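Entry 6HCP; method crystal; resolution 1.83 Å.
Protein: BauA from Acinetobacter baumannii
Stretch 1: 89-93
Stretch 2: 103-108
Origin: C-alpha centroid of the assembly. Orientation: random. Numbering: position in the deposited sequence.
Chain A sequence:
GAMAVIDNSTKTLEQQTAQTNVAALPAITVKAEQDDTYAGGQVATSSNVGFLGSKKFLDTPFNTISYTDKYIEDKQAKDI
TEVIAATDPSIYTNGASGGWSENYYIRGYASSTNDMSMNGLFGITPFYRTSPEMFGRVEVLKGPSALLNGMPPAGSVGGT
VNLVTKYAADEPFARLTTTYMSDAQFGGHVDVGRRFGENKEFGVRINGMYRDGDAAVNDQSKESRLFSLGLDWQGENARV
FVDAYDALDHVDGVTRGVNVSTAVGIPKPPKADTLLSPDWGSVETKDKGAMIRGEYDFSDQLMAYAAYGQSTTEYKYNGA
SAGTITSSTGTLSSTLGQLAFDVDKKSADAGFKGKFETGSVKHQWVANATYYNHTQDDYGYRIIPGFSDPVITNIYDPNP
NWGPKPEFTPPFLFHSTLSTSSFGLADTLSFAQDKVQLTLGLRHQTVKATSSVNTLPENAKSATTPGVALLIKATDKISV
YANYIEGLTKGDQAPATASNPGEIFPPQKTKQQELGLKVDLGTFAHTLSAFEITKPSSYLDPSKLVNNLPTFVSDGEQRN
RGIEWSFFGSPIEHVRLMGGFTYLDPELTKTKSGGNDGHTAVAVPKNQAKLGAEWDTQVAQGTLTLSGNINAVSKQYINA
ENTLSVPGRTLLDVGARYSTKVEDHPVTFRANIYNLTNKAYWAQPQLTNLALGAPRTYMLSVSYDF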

ATOM      1  N   PRO A  89     -18.685  -2.231  19.824  1.00 25.04           N
ATOM      2  CA  PRO A  89     -17.952  -1.217  20.584  1.00 26.61           C
ATOM      3  C   PRO A  89     -17.846  -1.502  22.090  1.00 28.98           C
ATOM      4  O   PRO A  89     -17.137  -0.787  22.797  1.00 28.35           O
ATOM      5  CB  PRO A  89     -18.802   0.045  20.374  1.00 28.77           C
ATOM      6  CG  PRO A  89     -20.215  -0.491  20.212  1.00 31.35           C
ATOM      7  CD  PRO A  89     -20.054  -1.814  19.492  1.00 27.34           C
ATOM      8  N   SER A  90     -18.532  -2.544  22.565  1.00 24.25           N
ATOM      9  CA  SER A  90     -18.406  -2.946  23.960  1.00 27.19           C
ATOM     10  C   SER A  90     -17.367  -4.058  24.126  1.00 27.08           C
ATOM     11  O   SER A  90     -17.192  -4.585  25.232  1.00 25.23           O
ATOM     12  CB  SER A  90     -19.761  -3.356  24.514  1.00 33.90           C
ATOM     13  OG  SER A  90     -20.580  -2.206  24.666  1.00 39.59           O
ATOM     14  N   ILE A  91     -16.702  -4.447  23.031  1.00 22.82           N
ATOM     15  CA  ILE A  91     -15.641  -5.434  23.133  1.00 25.19           C
ATOM     16  C   ILE A  91     -14.319  -4.777  22.712  1.00 28.47           C
ATOM     17  O   ILE A  91     -14.276  -4.000  21.766  1.00 27.27           O
ATOM     18  CB  ILE A  91     -15.997  -6.672  22.291  1.00 26.31           C
ATOM     19  CG1 ILE A  91     -17.315  -7.271  22.811  1.00 26.57           C
ATOM     20  CG2 ILE A  91     -14.847  -7.669  22.286  1.00 27.84           C
ATOM     21  CD1 ILE A  91     -17.679  -8.595  22.267  1.00 32.10           C
ATOM     22  N   TYR A  92     -13.269  -5.034  23.485  1.00 23.82           N
ATOM     23  CA  TYR A  92     -11.961  -4.471  23.189  1.00 23.90           C
ATOM     24  C   TYR A  92     -10.918  -5.582  23.152  1.00 23.66           C
ATOM     25  O   TYR A  92     -10.863  -6.418  24.060  1.00 21.58           O
ATOM     26  CB  TYR A  92     -11.546  -3.435  24.232  1.00 25.86           C
ATOM     27  CG  TYR A  92     -10.166  -2.882  24.003  1.00 23.66           C
ATOM     28  CD1 TYR A  92      -9.905  -2.052  22.920  1.00 24.09           C
ATOM     29  CD2 TYR A  92      -9.097  -3.277  24.798  1.00 23.63           C
ATOM     30  CE1 TYR A  92      -8.612  -1.652  22.617  1.00 25.69           C
ATOM     31  CE2 TYR A  92      -7.805  -2.880  24.511  1.00 23.98           C
ATOM     32  CZ  TYR A  92      -7.568  -2.025  23.444  1.00 23.68           C
ATOM     33  OH  TYR A  92      -6.290  -1.665  23.153  1.00 25.17           O
ATOM     34  N   THR A  93     -10.059  -5.538  22.129  1.00 22.61           N
ATOM     35  CA  THR A  93      -8.864  -6.375  22.070  1.00 22.97           C
ATOM     36  C   THR A  93      -7.650  -5.473  21.849  1.00 23.99           C
ATOM     37  O   THR A  93      -7.734  -4.455  21.146  1.00 23.34           O
ATOM     38  CB  THR A  93      -8.966  -7.472  20.990  1.00 23.45           C
ATOM     39  OG1 THR A  93      -7.770  -8.258  21.041  1.00 22.37           O
ATOM     40  CG2 THR A  93      -9.152  -6.908  19.601  1.00 24.24           C
ATOM     41  N   ASN A 103      -7.277 -12.397  23.443  1.00 23.57           N
ATOM     42  CA  ASN A 103      -7.393 -11.470  24.563  1.00 24.15           C
ATOM     43  C   ASN A 103      -8.457 -10.429  24.246  1.00 23.72           C
ATOM     44  O   ASN A 103      -8.283  -9.610  23.347  1.00 24.83           O
ATOM     45  CB  ASN A 103      -6.075 -10.771  24.877  1.00 22.89           C
ATOM     46  CG  ASN A 103      -6.172  -9.895  26.118  1.00 25.23           C
ATOM     47  OD1 ASN A 103      -6.759 -10.307  27.111  1.00 25.83           O
ATOM     48  ND2 ASN A 103      -5.658  -8.678  26.060  1.00 21.67           N
ATOM     49  N   TYR A 104      -9.582 -10.477  24.961  1.00 22.21           N
ATOM     50  CA  TYR A 104     -10.617  -9.468  24.788  1.00 22.79           C
ATOM     51  C   TYR A 104     -11.314  -9.154  26.124  1.00 27.43           C
ATOM     52  O   TYR A 104     -11.278  -9.919  27.072  1.00 25.61           O
ATOM     53  CB  TYR A 104     -11.651  -9.899  23.741  1.00 23.97           C
ATOM     54  CG  TYR A 104     -12.220 -11.280  23.930  1.00 25.03           C
ATOM     55  CD1 TYR A 104     -13.346 -11.502  24.705  1.00 23.35           C
ATOM     56  CD2 TYR A 104     -11.667 -12.372  23.284  1.00 29.19           C
ATOM     57  CE1 TYR A 104     -13.816 -12.783  24.949  1.00 25.26           C
ATOM     58  CE2 TYR A 104     -12.160 -13.653  23.481  1.00 29.67           C
ATOM     59  CZ  TYR A 104     -13.234 -13.866  24.318  1.00 27.43           C
ATOM     60  OH  TYR A 104     -13.696 -15.147  24.528  1.00 29.67           O
ATOM     61  N   TYR A 105     -11.823  -7.927  26.189  1.00 21.25           N
ATOM     62  CA  TYR A 105     -12.621  -7.400  27.262  1.00 22.25           C
ATOM     63  C   TYR A 105     -14.050  -7.199  26.749  1.00 25.89           C
ATOM     64  O   TYR A 105     -14.250  -6.810  25.591  1.00 23.09           O
ATOM     65  CB  TYR A 105     -12.068  -6.056  27.733  1.00 20.65           C
ATOM     66  CG  TYR A 105     -10.684  -6.096  28.321  1.00 22.33           C
ATOM     67  CD1 TYR A 105      -9.565  -6.157  27.508  1.00 24.92           C
ATOM     68  CD2 TYR A 105     -10.489  -5.873  29.673  1.00 21.48           C
ATOM     69  CE1 TYR A 105      -8.287  -6.152  28.036  1.00 20.73           C
ATOM     70  CE2 TYR A 105      -9.223  -5.946  30.232  1.00 25.22           C
ATOM     71  CZ  TYR A 105      -8.117  -6.023  29.410  1.00 25.39           C
ATOM     72  OH  TYR A 105      -6.879  -6.030  29.964  1.00 25.94           O
ATOM     73  N   ILE A 106     -15.028  -7.399  27.635  1.00 22.51           N
ATOM     74  CA  ILE A 106     -16.424  -7.084  27.376  1.00 21.19           C
ATOM     75  C   ILE A 106     -16.903  -6.152  28.499  1.00 23.25           C
ATOM     76  O   ILE A 106     -16.671  -6.436  29.677  1.00 23.05           O
ATOM     77  CB  ILE A 106     -17.270  -8.377  27.282  1.00 23.71           C
ATOM     78  CG1 ILE A 106     -16.694  -9.362  26.253  1.00 25.15           C
ATOM     79  CG2 ILE A 106     -18.714  -8.032  26.980  1.00 24.74           C
ATOM     80  CD1 ILE A 106     -17.400 -10.692  26.179  1.00 26.69           C
ATOM     81  N   ARG A 107     -17.506  -5.016  28.120  1.00 22.61           N
ATOM     82  CA  ARG A 107     -17.934  -3.986  29.060  1.00 22.99           C
ATOM     83  C   ARG A 107     -16.781  -3.615  30.003  1.00 24.92           C
ATOM     84  O   ARG A 107     -16.997  -3.274  31.178  1.00 24.68           O
ATOM     85  CB  ARG A 107     -19.168  -4.446  29.839  1.00 22.45           C
ATOM     86  CG  ARG A 107     -20.427  -4.414  28.990  1.00 26.16           C
ATOM     87  CD  ARG A 107     -21.716  -4.534  29.783  1.00 25.45           C
ATOM     88  NE  ARG A 107     -22.853  -4.314  28.914  1.00 25.73           N
ATOM     89  CZ  ARG A 107     -24.124  -4.480  29.258  1.00 27.46           C
ATOM     90  NH1 ARG A 107     -24.439  -5.092  30.395  1.00 26.18           N
ATOM     91  NH2 ARG A 107     -25.061  -4.149  28.387  1.00 25.34           N
ATOM     92  N   GLY A 108     -15.559  -3.642  29.462  1.00 22.78           N
ATOM     93  CA  GLY A 108     -14.386  -3.138  30.138  1.00 21.72           C
ATOM     94  C   GLY A 108     -13.806  -4.083  31.173  1.00 21.42           C
ATOM     95  O   GLY A 108     -12.895  -3.688  31.912  1.00 24.32           O
TER
HETATM   96  O   HOH W   1     -14.705  -3.715  26.680  1.00 24.66           O

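What holds the backbones of the two stretches together? They run antiparallel, and Tyr92 with Tyr105 forms the hydrogen-bonded pair, whose main chains exchange two hydrogen bonds: Tyr105 N donates to Tyr92 O at 2.8 Å, and Tyr92 N donates to Tyr105 O at 2.9 Å. Both are close to straight, as expected where opposed peptide groups lie nearly in one sheet. Each of these carbonyls also receives a CA-H contact, from Tyr104 CA to Tyr92 O and from Ile91 CA to Tyr105 O, both at 3.1 Å.

How do the two tyrosine side chains meet? Tyr105 and Tyr92 are the residues most covered by the opposing stretch, and their side chains leave the sheet on the same face. Tyr92 CD2 comes within 4.0 Å of Tyr105 CD1, an apolar contact in which Tyr105 CD1 sits at the edge of the Tyr92 ring, near its plane. The edge of the Tyr105 ring is approached, near its plane, by Tyr92 O.

What does Ile91 do on the other face? It pairs with Ile106 without a direct backbone hydrogen bond, and the CA atoms of Ile91 and Ile106 lie 4.6 Å apart. Their side chains share a face, with Ile91 CG1 4.1 Å from Ile106 CG1. Ile91 CG2 also reaches to 4.2 Å from Tyr104 CB, so the isoleucine packs against two neighbours through van der Waals contact.

How is the pairing secured at its ends? At one end, Arg107 N donates to Ser90 O at 2.9 Å. The same carbonyl accepts from a water, Ser90 O lying 3.0 Å from the water oxygen, and that water accepts from Gly108 N. At the other end, the hydroxyl Thr93 OG1 donates to Asn103 O at 2.7 Å, a side chain extending the backbone bonding.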